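Local coordinates for D-threo-3-hydroxyaspartate dehydratase (Delftia, PDB 3WQC), which catalyses the pyridoxal-phosphate-dependent deamination of D-threo-3-hydroxyaspartate to oxaloacetate and ammonia, and also acts on D-serine and other 3-hydroxyaspartate isomers, at residues W142-H150 against L198-A209; I34-D42 against S227-S235. One frame throughout, in Å; residues are numbered along the deposited sequence.

Interaction 1: W142-H150 against L198-A209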
loop_
_atom_site.group_PDB
_atom_site.type_symbol
_atom_site.label_atom_id
_atom_site.label_comp_id
_atom_site.label_asym_id
_atom_site.label_seq_id
_atom_site.Cartn_x
_atom_site.Cartn_y
_atom_site.Cartn_z
ATOM N N TRP B 142 0.171 29.757 -4.178
ATOM C CA TRP B 142 -1.034 29.757 -5.015
ATOM C C TRP B 142 -2.207 29.452 -4.150
ATOM O O TRP B 142 -2.090 28.768 -3.112
ATOM C CB TRP B 142 -0.951 28.712 -6.121
ATOM C CG TRP B 142 0.203 28.942 -7.074
ATOM C CD1 TRP B 142 1.261 29.863 -7.050
ATOM C CD2 TRP B 142 0.449 28.096 -8.239
ATOM N NE1 TRP B 142 2.127 29.630 -8.096
ATOM C CE2 TRP B 142 1.678 28.558 -8.851
ATOM C CE3 TRP B 142 -0.213 26.973 -8.779
ATOM C CZ2 TRP B 142 2.228 27.920 -10.000
ATOM C CZ3 TRP B 142 0.330 26.324 -9.915
ATOM C CH2 TRP B 142 1.538 26.805 -10.511
ATOM N N ILE B 143 -3.403 29.890 -4.577
ATOM C CA ILE B 143 -4.626 29.652 -3.768
ATOM C C ILE B 143 -5.358 28.477 -4.400
ATOM O O ILE B 143 -5.666 28.489 -5.632
ATOM C CB ILE B 143 -5.521 30.900 -3.690
ATOM C CG1 ILE B 143 -4.683 32.071 -3.061
ATOM C CG2 ILE B 143 -6.809 30.535 -2.917
ATOM C CD1 ILE B 143 -5.442 33.415 -3.110
ATOM N N GLU B 144 -5.642 27.462 -3.612
ATOM C CA GLU B 144 -6.399 26.304 -4.127
ATOM C C GLU B 144 -7.914 26.581 -4.196
ATOM O O GLU B 144 -8.462 27.128 -3.213
ATOM C CB GLU B 144 -6.118 25.052 -3.258
ATOM C CG GLU B 144 -6.738 23.762 -3.883
ATOM C CD GLU B 144 -6.290 22.476 -3.258
ATOM O OE1 GLU B 144 -6.525 21.441 -3.947
ATOM O OE2 GLU B 144 -5.777 22.497 -2.108
ATOM N N ILE B 145 -8.554 26.224 -5.318
ATOM C CA ILE B 145 -9.948 26.536 -5.592
ATOM C C ILE B 145 -10.696 25.192 -5.594
ATOM O O ILE B 145 -10.244 24.203 -6.194
ATOM C CB ILE B 145 -10.077 27.230 -6.953
ATOM C CG1 ILE B 145 -9.166 28.478 -7.006
ATOM C CG2 ILE B 145 -11.571 27.587 -7.196
ATOM C CD1 ILE B 145 -9.394 29.499 -5.891
ATOM N N ASP B 146 -11.859 25.162 -4.969
ATOM C CA ASP B 146 -12.759 23.991 -4.978
ATOM C C ASP B 146 -13.760 24.267 -6.111
ATOM O O ASP B 146 -14.585 25.215 -6.035
ATOM C CB ASP B 146 -13.516 23.919 -3.647
ATOM C CG ASP B 146 -14.523 22.799 -3.610
ATOM O OD1 ASP B 146 -14.619 22.074 -4.620
ATOM O OD2 ASP B 146 -15.245 22.674 -2.580
ATOM N N THR B 147 -13.638 23.552 -7.231
ATOM C CA THR B 147 -14.519 23.742 -8.381
ATOM C C THR B 147 -15.552 22.636 -8.486
ATOM O O THR B 147 -16.515 22.795 -9.251
ATOM C CB THR B 147 -13.734 23.839 -9.717
ATOM O OG1 THR B 147 -12.893 22.658 -9.877
ATOM C CG2 THR B 147 -12.869 25.080 -9.754
ATOM N N ASP B 148 -15.414 21.523 -7.735
ATOM C CA ASP B 148 -16.364 20.410 -7.859
ATOM C C ASP B 148 -16.791 19.686 -6.566
ATOM O O ASP B 148 -17.464 18.629 -6.640
ATOM C CB ASP B 148 -15.810 19.410 -8.888
ATOM C CG ASP B 148 -14.611 18.636 -8.287
ATOM O OD1 ASP B 148 -14.032 19.140 -7.265
ATOM O OD2 ASP B 148 -14.247 17.567 -8.863
ATOM N N GLY B 149 -16.410 20.220 -5.378
ATOM C CA GLY B 149 -16.762 19.656 -4.108
ATOM C C GLY B 149 -15.934 18.463 -3.681
ATOM O O GLY B 149 -16.283 17.770 -2.743
ATOM N N HIS B 150 -14.857 18.187 -4.420
ATOM C CA HIS B 150 -14.087 16.981 -4.205
ATOM C C HIS B 150 -13.339 16.967 -2.873
ATOM O O HIS B 150 -13.370 15.888 -2.170
ATOM C CB HIS B 150 -13.058 16.812 -5.382
ATOM C CG HIS B 150 -12.197 15.616 -5.265
ATOM N ND1 HIS B 150 -12.706 14.313 -5.332
ATOM C CD2 HIS B 150 -10.779 15.505 -5.207
ATOM C CE1 HIS B 150 -11.631 13.433 -5.213
ATOM N NE2 HIS B 150 -10.479 14.153 -5.156
ATOM N N LEU B 198 -17.567 18.376 -16.976
ATOM C CA LEU B 198 -16.834 18.613 -15.703
ATOM C C LEU B 198 -15.545 19.365 -16.030
ATOM O O LEU B 198 -15.188 20.250 -15.267
ATOM C CB LEU B 198 -16.604 17.277 -14.957
ATOM C CG LEU B 198 -15.736 17.489 -13.670
ATOM C CD1 LEU B 198 -16.436 18.373 -12.633
ATOM C CD2 LEU B 198 -15.433 16.100 -13.158
ATOM N N ALA B 199 -14.869 19.036 -17.150
ATOM C CA ALA B 199 -13.615 19.706 -17.514
ATOM C C ALA B 199 -13.953 21.191 -17.674
ATOM O O ALA B 199 -13.112 22.059 -17.322
ATOM C CB ALA B 199 -12.964 19.091 -18.738
ATOM N N GLU B 200 -15.069 21.495 -18.352
ATOM C CA GLU B 200 -15.502 22.941 -18.543
ATOM C C GLU B 200 -15.824 23.608 -17.170
ATOM O O GLU B 200 -15.427 24.777 -16.957
ATOM C CB GLU B 200 -16.684 23.028 -19.485
ATOM C CG GLU B 200 -17.258 24.446 -19.573
ATOM C CD GLU B 200 -16.320 25.527 -20.041
ATOM O OE1 GLU B 200 -16.691 26.705 -19.755
ATOM O OE2 GLU B 200 -15.220 25.288 -20.627
ATOM N N ARG B 201 -16.481 22.906 -16.246
ATOM C CA ARG B 201 -16.769 23.466 -14.888
ATOM C C ARG B 201 -15.432 23.736 -14.171
ATOM O O ARG B 201 -15.271 24.773 -13.477
ATOM C CB ARG B 201 -17.595 22.476 -14.059
ATOM C CG ARG B 201 -17.967 22.780 -12.645
ATOM C CD ARG B 201 -18.977 21.691 -12.092
ATOM N NE ARG B 201 -19.015 21.802 -10.670
ATOM C CZ ARG B 201 -19.861 22.587 -10.027
ATOM N NH1 ARG B 201 -20.796 23.266 -10.710
ATOM N NH2 ARG B 201 -19.829 22.634 -8.711
ATOM N N GLU B 202 -14.462 22.814 -14.285
ATOM C CA GLU B 202 -13.147 22.981 -13.605
ATOM C C GLU B 202 -12.415 24.225 -14.193
ATOM O O GLU B 202 -11.915 25.090 -13.461
ATOM C CB GLU B 202 -12.338 21.685 -13.879
ATOM C CG GLU B 202 -10.985 21.704 -13.175
ATOM C CD GLU B 202 -10.072 20.504 -13.498
ATOM O OE1 GLU B 202 -10.103 19.963 -14.646
ATOM O OE2 GLU B 202 -9.233 20.140 -12.607
ATOM N N ARG B 203 -12.396 24.339 -15.555
ATOM C CA ARG B 203 -11.748 25.478 -16.215
ATOM C C ARG B 203 -12.459 26.736 -15.777
ATOM O O ARG B 203 -11.816 27.733 -15.388
ATOM C CB ARG B 203 -11.839 25.353 -17.782
ATOM C CG ARG B 203 -11.113 26.433 -18.546
ATOM C CD ARG B 203 -11.735 26.630 -19.931
ATOM N NE ARG B 203 -13.141 27.173 -19.842
ATOM C CZ ARG B 203 -13.448 28.453 -19.502
ATOM N NH1 ARG B 203 -12.513 29.411 -19.390
ATOM N NH2 ARG B 203 -14.757 28.762 -19.410
ATOM N N ALA B 204 -13.783 26.750 -15.939
ATOM C CA ALA B 204 -14.578 28.004 -15.671
ATOM C C ALA B 204 -14.427 28.455 -14.231
ATOM O O ALA B 204 -14.243 29.659 -13.957
ATOM C CB ALA B 204 -16.067 27.779 -15.997
ATOM N N GLY B 205 -14.420 27.511 -13.283
ATOM C CA GLY B 205 -14.333 27.891 -11.874
ATOM C C GLY B 205 -12.922 28.391 -11.537
ATOM O O GLY B 205 -12.804 29.376 -10.785
ATOM N N CYS B 206 -11.852 27.766 -12.069
ATOM C CA CYS B 206 -10.510 28.255 -11.716
ATOM C C CYS B 206 -10.313 29.650 -12.310
ATOM O O CYS B 206 -9.715 30.515 -11.694
ATOM C CB CYS B 206 -9.494 27.216 -12.198
ATOM S SG CYS B 206 -8.002 27.341 -11.197
ATOM N N VAL B 207 -10.715 29.815 -13.602
ATOM C CA VAL B 207 -10.553 31.120 -14.239
ATOM C C VAL B 207 -11.446 32.159 -13.522
ATOM O O VAL B 207 -10.949 33.292 -13.326
ATOM C CB VAL B 207 -10.921 30.952 -15.745
ATOM C CG1 VAL B 207 -10.990 32.355 -16.393
ATOM C CG2 VAL B 207 -9.827 30.131 -16.476
ATOM N N GLN B 208 -12.641 31.777 -13.074
ATOM C CA GLN B 208 -13.473 32.730 -12.308
ATOM C C GLN B 208 -12.729 33.228 -11.076
ATOM O O GLN B 208 -12.727 34.440 -10.770
ATOM C CB GLN B 208 -14.783 32.042 -11.862
ATOM C CG GLN B 208 -15.722 32.836 -10.948
ATOM C CD GLN B 208 -16.937 32.034 -10.484
ATOM O OE1 GLN B 208 -17.012 30.822 -10.775
ATOM N NE2 GLN B 208 -17.699 32.569 -9.590
ATOM N N ALA B 209 -12.071 32.292 -10.356
ATOM C CA ALA B 209 -11.346 32.732 -9.132
ATOM C C ALA B 209 -10.218 33.679 -9.530
ATOM O O ALA B 209 -9.980 34.697 -8.842
ATOM C CB ALA B 209 -10.784 31.499 -8.419
#
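OE2 of Glu-202 accepts a hydrogen bond from Ala-183 N and a weak one from Gly-226 N, and the stem of the same side chain lies against Thr-147, with Glu-202 CG 3.9 Å from Thr-147 OG1. The contact belongs to the TIM-type alpha/beta barrel of the alanine racemase family: helix 192-215 lies outside the parallel strands, here meeting the C-terminal end of strand 140-146 and the loop beyond it; the axes of 142-146 and 198-209 approach to 8.6 Å at 136°. Thr-147 divides its branches. OG1 sits between the backbone N and the carbonyl carbon (chi1 55°) and is hydrogen-bonded to Thr-181 OG1, while the methyl Thr-147 CG2 presses on the helix backbone, 3.7 Å from Cys-206 N. Gly-205, without a side chain, lets that methyl sit there. Two residues earlier, near the end of the strand, Ile-145 also points toward the helix and turns its ethyl branch to it: Ile-145 CD1 comes within 3.5 Å of Ala-209 CB, with Leu-162 and Val-179 also packed on Ile-145. Cutting this residue back to alanine would probably open a gap beneath Ala-209 CB and leave Leu-162 less firmly packed. Near the loop, the extended Arg-201 chain brings NE to 3.0 Å from Thr-147 O, approached obliquely to the guanidinium plane. Next to it, Leu-198 CD1 touches Asp-148 CB. Asp-148 OD2 is hydrogen-bonded to Ser-185 OG and its OD1 accepts from His-150 N, an Asx turn; Asp-146 OD1 accepts Gly-149 N at 2.7 Å on its syn lone pair, an Asx motif.

Interaction 2: I34-D42 against S227-S235. With PLP (pyridoxal-5'-phosphate), chain J.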
loop_
_atom_site.group_PDB
_atom_site.type_symbol
_atom_site.label_atom_id
_atom_site.label_comp_id
_atom_site.label_asym_id
_atom_site.label_seq_id
_atom_site.Cartn_x
_atom_site.Cartn_y
_atom_site.Cartn_z
ATOM N N ILE B 34 2.926 9.294 -22.718
ATOM C CA ILE B 34 3.642 10.570 -22.519
ATOM C C ILE B 34 3.336 11.457 -23.729
ATOM O O ILE B 34 2.985 12.651 -23.600
ATOM C CB ILE B 34 5.166 10.359 -22.258
ATOM C CG1 ILE B 34 5.292 9.793 -20.848
ATOM C CG2 ILE B 34 5.973 11.621 -22.507
ATOM C CD1 ILE B 34 6.715 9.415 -20.472
ATOM N N ALA B 35 3.514 10.899 -24.916
ATOM C CA ALA B 35 3.326 11.695 -26.184
ATOM C C ALA B 35 1.904 12.126 -26.311
ATOM O O ALA B 35 1.617 13.272 -26.725
ATOM C CB ALA B 35 3.661 10.837 -27.363
ATOM N N ARG B 36 0.956 11.226 -26.007
ATOM C CA ARG B 36 -0.453 11.556 -26.183
ATOM C C ARG B 36 -0.835 12.810 -25.325
ATOM O O ARG B 36 -1.542 13.739 -25.788
ATOM C CB ARG B 36 -1.395 10.394 -25.846
ATOM C CG ARG B 36 -2.923 10.742 -25.817
ATOM C CD ARG B 36 -3.731 9.547 -25.406
ATOM N NE ARG B 36 -5.146 9.870 -25.281
ATOM C CZ ARG B 36 -6.039 9.213 -24.507
ATOM N NH1 ARG B 36 -5.679 8.104 -23.872
ATOM N NH2 ARG B 36 -7.316 9.620 -24.416
ATOM N N MET B 37 -0.432 12.798 -24.066
ATOM C CA MET B 37 -0.790 13.913 -23.189
ATOM C C MET B 37 -0.096 15.159 -23.619
ATOM O O MET B 37 -0.763 16.223 -23.662
ATOM C CB MET B 37 -0.438 13.548 -21.714
ATOM C CG MET B 37 -0.881 14.631 -20.698
ATOM S SD MET B 37 -2.690 14.863 -20.594
ATOM C CE MET B 37 -3.210 13.377 -19.664
ATOM N N GLN B 38 1.207 15.119 -23.882
ATOM C CA GLN B 38 1.943 16.330 -24.229
ATOM C C GLN B 38 1.346 16.893 -25.521
ATOM O O GLN B 38 1.187 18.131 -25.662
ATOM C CB GLN B 38 3.446 16.102 -24.429
ATOM C CG GLN B 38 4.264 17.396 -24.619
ATOM C CD GLN B 38 4.187 18.332 -23.400
ATOM O OE1 GLN B 38 4.557 17.948 -22.292
ATOM N NE2 GLN B 38 3.732 19.613 -23.594
ATOM N N GLN B 39 1.044 16.030 -26.518
ATOM C CA GLN B 39 0.491 16.546 -27.779
ATOM C C GLN B 39 -0.869 17.247 -27.522
ATOM O O GLN B 39 -1.221 18.238 -28.180
ATOM C CB GLN B 39 0.301 15.386 -28.794
ATOM C CG GLN B 39 1.677 14.942 -29.250
ATOM C CD GLN B 39 1.718 13.628 -29.996
ATOM O OE1 GLN B 39 0.661 12.987 -30.288
ATOM N NE2 GLN B 39 2.966 13.190 -30.332
ATOM N N ARG B 40 -1.691 16.690 -26.648
ATOM C CA ARG B 40 -2.992 17.275 -26.385
ATOM C C ARG B 40 -2.822 18.652 -25.755
ATOM O O ARG B 40 -3.529 19.637 -26.134
ATOM C CB ARG B 40 -3.894 16.373 -25.519
ATOM C CG ARG B 40 -5.206 17.067 -25.341
ATOM C CD ARG B 40 -6.193 16.152 -24.775
ATOM N NE ARG B 40 -7.447 16.394 -25.423
ATOM C CZ ARG B 40 -8.386 17.276 -25.066
ATOM N NH1 ARG B 40 -9.453 17.254 -25.892
ATOM N NH2 ARG B 40 -8.299 18.128 -23.943
ATOM N N MET B 41 -1.896 18.757 -24.808
ATOM C CA MET B 41 -1.650 20.081 -24.184
ATOM C C MET B 41 -1.063 21.111 -25.159
ATOM O O MET B 41 -1.483 22.271 -25.170
ATOM C CB MET B 41 -0.792 19.968 -22.951
ATOM C CG MET B 41 -1.419 19.022 -21.893
ATOM S SD MET B 41 -3.081 19.558 -21.409
ATOM C CE MET B 41 -4.172 18.422 -22.197
ATOM N N ASP B 42 -0.164 20.672 -26.058
ATOM C CA ASP B 42 0.410 21.548 -27.095
ATOM C C ASP B 42 -0.743 22.014 -27.982
ATOM O O ASP B 42 -0.820 23.238 -28.296
ATOM C CB ASP B 42 1.433 20.773 -27.897
ATOM C CG ASP B 42 2.715 20.500 -27.133
ATOM O OD1 ASP B 42 3.005 21.097 -26.073
ATOM O OD2 ASP B 42 3.456 19.625 -27.615
ATOM N N SER B 227 -6.999 16.893 -13.775
ATOM C CA SER B 227 -6.947 15.501 -13.352
ATOM C C SER B 227 -6.725 14.820 -14.723
ATOM O O SER B 227 -6.980 15.427 -15.776
ATOM C CB SER B 227 -8.259 15.047 -12.698
ATOM O OG SER B 227 -9.337 15.102 -13.651
ATOM N N THR B 228 -6.311 13.556 -14.742
ATOM C CA THR B 228 -6.063 12.910 -16.032
ATOM C C THR B 228 -7.380 12.907 -16.848
ATOM O O THR B 228 -7.345 13.216 -18.034
ATOM C CB THR B 228 -5.425 11.493 -15.820
ATOM O OG1 THR B 228 -4.035 11.724 -15.629
ATOM C CG2 THR B 228 -5.609 10.650 -17.123
ATOM N N PRO B 229 -8.521 12.487 -16.246
ATOM C CA PRO B 229 -9.738 12.424 -17.133
ATOM C C PRO B 229 -10.112 13.809 -17.722
ATOM O O PRO B 229 -10.530 13.881 -18.883
ATOM C CB PRO B 229 -10.808 11.893 -16.192
ATOM C CG PRO B 229 -9.995 11.088 -15.116
ATOM C CD PRO B 229 -8.756 11.904 -14.907
ATOM N N THR B 230 -10.072 14.874 -16.896
ATOM C CA THR B 230 -10.482 16.204 -17.434
ATOM C C THR B 230 -9.407 16.751 -18.340
ATOM O O THR B 230 -9.729 17.473 -19.285
ATOM C CB THR B 230 -10.799 17.238 -16.344
ATOM O OG1 THR B 230 -9.712 17.299 -15.386
ATOM C CG2 THR B 230 -12.081 16.810 -15.616
ATOM N N ALA B 231 -8.126 16.419 -18.113
ATOM C CA ALA B 231 -7.080 16.861 -19.092
ATOM C C ALA B 231 -7.371 16.331 -20.496
ATOM O O ALA B 231 -7.176 17.016 -21.513
ATOM C CB ALA B 231 -5.668 16.471 -18.684
ATOM N N LEU B 232 -7.780 15.056 -20.533
ATOM C CA LEU B 232 -8.042 14.370 -21.805
ATOM C C LEU B 232 -9.382 14.712 -22.443
ATOM O O LEU B 232 -9.584 14.518 -23.656
ATOM C CB LEU B 232 -7.903 12.867 -21.629
ATOM C CG LEU B 232 -6.426 12.450 -21.328
ATOM C CD1 LEU B 232 -6.370 10.950 -20.902
ATOM C CD2 LEU B 232 -5.445 12.763 -22.470
ATOM N N ALA B 233 -10.280 15.288 -21.643
ATOM C CA ALA B 233 -11.653 15.542 -22.104
ATOM C C ALA B 233 -11.925 17.030 -22.391
ATOM O O ALA B 233 -12.945 17.306 -23.075
ATOM C CB ALA B 233 -12.670 14.971 -21.126
ATOM N N ALA B 234 -11.058 17.970 -21.924
ATOM C CA ALA B 234 -11.422 19.392 -22.011
ATOM C C ALA B 234 -11.557 19.760 -23.496
ATOM O O ALA B 234 -10.662 19.478 -24.259
ATOM C CB ALA B 234 -10.384 20.224 -21.273
ATOM N N SER B 235 -12.650 20.392 -23.903
ATOM C CA SER B 235 -12.689 20.928 -25.302
ATOM C C SER B 235 -11.888 22.149 -25.502
ATOM O O SER B 235 -11.304 22.321 -26.581
ATOM C CB SER B 235 -14.085 21.137 -25.907
ATOM O OG SER B 235 -14.981 21.501 -24.963
HETATM N N1 PLP J . -3.462 17.748 -9.154
HETATM C C2 PLP J . -3.532 17.413 -7.849
HETATM C C2A PLP J . -3.659 18.478 -6.784
HETATM C C3 PLP J . -3.466 16.018 -7.486
HETATM O O3 PLP J . -3.510 15.693 -6.203
HETATM C C4 PLP J . -3.356 15.048 -8.545
HETATM C C4A PLP J . -3.251 13.670 -8.194
HETATM C C5 PLP J . -3.287 15.499 -9.897
HETATM C C6 PLP J . -3.419 16.870 -10.160
HETATM C C5A PLP J . -3.177 14.522 -11.042
HETATM O O4P PLP J . -4.459 13.746 -11.140
HETATM P P PLP J . -4.424 12.399 -12.005
HETATM O O1P PLP J . -3.757 12.810 -13.265
HETATM O O2P PLP J . -5.868 12.087 -12.194
HETATM O O3P PLP J . -3.625 11.380 -11.302
#
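Arg-40 of helix 27-44 reaches the C-terminal part of the short helix 228-233, the one whose N-terminus holds the cofactor phosphate. Its CB points at that helix, and CG, anti to the backbone N (chi1 -179°), carries the chain onward. Arg-40 CD passes 3.5 Å from Ala-231 O. A bend at chi3 then lays the guanidinium flat against the backbone, with Leu-232 O over its centre, 3.2 Å above the plane; NE is close to this oxygen, but the angle is too poor for a hydrogen bond. At the tip, Arg-40 NH2 gives Ala-234 O a bond of 2.7 Å, in the guanidinium plane and on a carbonyl lone pair, and NH1 adds a weak bond to the same oxygen. NH2 also makes a weak bond to Ala-231 O.

Beside this polar grip lies an apolar one. Met-37, bent at chi2 and chi3, crosses Leu-232 at about a right angle, its CE 3.6 Å from Leu-232 CD2 and its SD against Ala-231 CB. Leu-232 CD1 in turn lies over one face of the Arg-36 guanidinium, whose NH1 is hydrogen-bonded to Val-260 O.

At the other end Ser-227 is the N-cap. Thr-228 N bonds phosphate O2P at 3.0 Å in a nearly straight line (179°), and Thr-228 OG1 donates to O1P at 2.6 Å; Gly-246 N and Val-247 N also bond PLP. The helix thus has an anion at its amino end and a guanidinium at the carbonyls of 231-234, near its C-terminal side, an arrangement in which both charges would probably be favoured by the helix dipole.

Both interactions lie in the alpha/beta barrel domain, their centres about 17 Å apart. Along the chain the order is 34-42, 142-150, 198-209, 227-235, so both segments of interaction 1 fall between those of interaction 2. Helix 192-215 leads through strand 222-225 into helix 228-233, and the two helices touch: Glu-202 OE1 and Thr-230 OG1 are 2.8 Å apart, probably a hydrogen bond, and Ala-199 CB packs on the Ala-234 backbone. Helix 228-233 is therefore flanked by helix 27-44 from early in the barrel and by helix 192-215 from late in it. Interaction 1 thereby connects, through Glu-202, the loop after strand 140-146, at Thr-147, to the helix that binds the cofactor phosphate.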